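Local coordinates for protein inositol 2-dehydrogenase (Sinorhizobium meliloti, PDB 4HKT) that catalyses the NAD-dependent oxidation of myo-inositol to scyllo-inosose (2-keto-myo-inositol), the first step of myo-inositol degradation to acetyl-CoA, at residues E186-V191 with L312-A317. Residues are numbered along the deposited sequence; the frame is centred on the assembly and turned at random.
Sequences EEPVSV and LALADA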
ATOM      1  N   GLU B 186      -1.545 -20.834  22.341  1.00 32.13           N
ATOM      2  CA  GLU B 186      -1.135 -21.409  23.624  1.00 30.37           C
ATOM      3  C   GLU B 186      -1.486 -20.419  24.665  1.00 26.79           C
ATOM      4  O   GLU B 186      -1.643 -19.248  24.356  1.00 27.34           O
ATOM      5  CB  GLU B 186       0.369 -21.605  23.696  1.00 33.77           C
ATOM      6  CG  GLU B 186       0.900 -22.595  22.726  1.00 38.07           C
ATOM      7  CD  GLU B 186       2.405 -22.716  22.792  1.00 42.69           C
ATOM      8  OE1 GLU B 186       3.089 -21.999  23.601  1.00 38.90           O
ATOM      9  OE2 GLU B 186       2.897 -23.548  22.001  1.00 47.88           O
ATOM     10  N   GLU B 187      -1.583 -20.868  25.905  1.00 24.54           N
ATOM     11  CA  GLU B 187      -1.934 -19.974  26.984  1.00 23.30           C
ATOM     12  C   GLU B 187      -0.752 -19.094  27.388  1.00 21.28           C
ATOM     13  O   GLU B 187       0.314 -19.617  27.711  1.00 19.20           O
ATOM     14  CB  GLU B 187      -2.377 -20.761  28.222  1.00 25.97           C
ATOM     15  CG  GLU B 187      -3.691 -21.508  28.084  1.00 28.80           C
ATOM     16  CD  GLU B 187      -4.866 -20.582  27.816  1.00 30.62           C
ATOM     17  OE1 GLU B 187      -4.787 -19.373  28.177  1.00 29.29           O
ATOM     18  OE2 GLU B 187      -5.853 -21.072  27.234  1.00 30.78           O
ATOM     19  N   PRO B 188      -0.960 -17.771  27.483  1.00 19.52           N
ATOM     20  CA  PRO B 188      -0.034 -16.970  28.302  1.00 19.95           C
ATOM     21  C   PRO B 188       0.045 -17.420  29.762  1.00 19.73           C
ATOM     22  O   PRO B 188      -1.013 -17.654  30.402  1.00 22.85           O
ATOM     23  CB  PRO B 188      -0.647 -15.557  28.243  1.00 20.80           C
ATOM     24  CG  PRO B 188      -1.491 -15.546  27.018  1.00 19.42           C
ATOM     25  CD  PRO B 188      -2.001 -16.949  26.853  1.00 20.10           C
ATOM     26  N   VAL B 189       1.252 -17.433  30.307  1.00 18.60           N
ATOM     27  CA  VAL B 189       1.524 -17.816  31.680  1.00 19.59           C
ATOM     28  C   VAL B 189       2.053 -16.666  32.542  1.00 19.55           C
ATOM     29  O   VAL B 189       2.129 -16.810  33.781  1.00 22.16           O
ATOM     30  CB  VAL B 189       2.492 -19.015  31.778  1.00 21.79           C
ATOM     31  CG1 VAL B 189       1.887 -20.221  31.062  1.00 22.54           C
ATOM     32  CG2 VAL B 189       3.914 -18.697  31.267  1.00 20.29           C
ATOM     33  N   SER B 190       2.390 -15.545  31.886  1.00 17.80           N
ATOM     34  CA  SER B 190       2.933 -14.374  32.503  1.00 16.88           C
ATOM     35  C   SER B 190       2.483 -13.094  31.789  1.00 16.30           C
ATOM     36  O   SER B 190       2.324 -13.049  30.567  1.00 14.12           O
ATOM     37  CB  SER B 190       4.463 -14.428  32.568  1.00 18.76           C
ATOM     38  OG  SER B 190       5.038 -14.230  31.286  1.00 20.93           O
ATOM     39  N   VAL B 191       2.287 -12.060  32.591  1.00 15.46           N
ATOM     40  CA  VAL B 191       1.885 -10.740  32.109  1.00 15.33           C
ATOM     41  C   VAL B 191       2.775  -9.662  32.706  1.00 14.73           C
ATOM     42  O   VAL B 191       2.996  -9.650  33.900  1.00 14.67           O
ATOM     43  CB  VAL B 191       0.451 -10.449  32.507  1.00 15.16           C
ATOM     44  CG1 VAL B 191       0.030  -9.074  31.998  1.00 16.79           C
ATOM     45  CG2 VAL B 191      -0.450 -11.508  31.925  1.00 15.94           C
ATOM     46  N   LEU B 312     -10.176 -11.967  31.324  1.00 16.49           N
ATOM     47  CA  LEU B 312     -10.274 -11.199  32.555  1.00 16.05           C
ATOM     48  C   LEU B 312      -9.116 -11.507  33.488  1.00 15.13           C
ATOM     49  O   LEU B 312      -8.574 -10.589  34.055  1.00 14.78           O
ATOM     50  CB  LEU B 312     -11.598 -11.490  33.252  1.00 15.51           C
ATOM     51  CG  LEU B 312     -11.828 -10.747  34.552  1.00 16.09           C
ATOM     52  CD1 LEU B 312     -11.946  -9.263  34.294  1.00 15.77           C
ATOM     53  CD2 LEU B 312     -13.073 -11.279  35.250  1.00 16.90           C
ATOM     54  N   ALA B 313      -8.700 -12.768  33.563  1.00 15.36           N
ATOM     55  CA  ALA B 313      -7.573 -13.147  34.414  1.00 16.71           C
ATOM     56  C   ALA B 313      -6.297 -12.473  33.896  1.00 16.31           C
ATOM     57  O   ALA B 313      -5.482 -12.017  34.679  1.00 15.59           O
ATOM     58  CB  ALA B 313      -7.423 -14.660  34.506  1.00 15.59           C
ATOM     59  N   LEU B 314      -6.165 -12.354  32.570  1.00 14.94           N
ATOM     60  CA  LEU B 314      -5.036 -11.609  32.016  1.00 15.05           C
ATOM     61  C   LEU B 314      -5.140 -10.139  32.380  1.00 15.20           C
ATOM     62  O   LEU B 314      -4.131  -9.537  32.742  1.00 13.78           O
ATOM     63  CB  LEU B 314      -4.913 -11.772  30.508  1.00 15.51           C
ATOM     64  CG  LEU B 314      -4.654 -13.230  30.089  1.00 16.39           C
ATOM     65  CD1 LEU B 314      -4.911 -13.461  28.624  1.00 17.77           C
ATOM     66  CD2 LEU B 314      -3.263 -13.698  30.409  1.00 17.44           C
ATOM     67  N   ALA B 315      -6.347  -9.551  32.275  1.00 13.84           N
ATOM     68  CA  ALA B 315      -6.501  -8.156  32.671  1.00 14.08           C
ATOM     69  C   ALA B 315      -6.141  -7.960  34.151  1.00 14.38           C
ATOM     70  O   ALA B 315      -5.438  -6.993  34.493  1.00 14.46           O
ATOM     71  CB  ALA B 315      -7.914  -7.622  32.358  1.00 13.68           C
ATOM     72  N   ASP B 316      -6.624  -8.843  35.015  1.00 14.99           N
ATOM     73  CA  ASP B 316      -6.361  -8.714  36.470  1.00 16.70           C
ATOM     74  C   ASP B 316      -4.830  -8.762  36.748  1.00 16.95           C
ATOM     75  O   ASP B 316      -4.302  -7.982  37.576  1.00 15.52           O
ATOM     76  CB  ASP B 316      -7.050  -9.830  37.262  1.00 17.27           C
ATOM     77  CG  ASP B 316      -8.569  -9.671  37.360  1.00 18.72           C
ATOM     78  OD1 ASP B 316      -9.118  -8.558  37.206  1.00 20.16           O
ATOM     79  OD2 ASP B 316      -9.232 -10.700  37.594  1.00 20.59           O
ATOM     80  N   ALA B 317      -4.149  -9.693  36.059  1.00 15.05           N
ATOM     81  CA  ALA B 317      -2.712  -9.789  36.125  1.00 15.88           C
ATOM     82  C   ALA B 317      -2.049  -8.521  35.610  1.00 16.03           C
ATOM     83  O   ALA B 317      -1.092  -8.071  36.223  1.00 16.32           O
ATOM     84  CB  ALA B 317      -2.188 -11.030  35.389  1.00 14.75           C
TER
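L314 reaches from helix 305-324 to strand 188-196 chiefly with one methyl, CD2, which touches P188 and V191 at once. The leucine stem leaves the helix beside the strand rather than straight at it; with CG anti to its carbonyl carbon (chi1 -62°), the branched end is swung across, CD1 continuing the chain while CD2 branches off to make the contact. CD2 lies 3.9 Å from both P188 CB and V191 CG2. The side chains of L314 and V191 cross at about a right angle, so they meet through their methyl ends instead of lying alongside one another. One turn on, A317 has its CB aimed at the strand, 3.9 Å from V191 CG2 and 4.0 Å from V191 CB. V191 holds its CG1 anti to the backbone N (chi1 -180°), which leaves CG2 as the branch shared by L314 and A317. All four residues are buried and apolar, and the join is made by van der Waals contact alone. It places one face of the helix against the large mixed sheet of the C-terminal domain of this Gfo/Idh/MocA enzyme, near the edge where strand 188-196 runs between strands 211-218 and 328-329. The strand and helix segments run in roughly the same direction, 25° apart. Their axes come within 8.6 Å. Between P188 and V191, V189 and S190 both face Q217 in a classic beta bulge, and their CB atoms point away from the helix. I330 touches V191, L314 and A317, while F177 and R181 of helix 168-184 pack on L314. E187 forms a salt bridge with R181, and D316 one with R170 of the same helix.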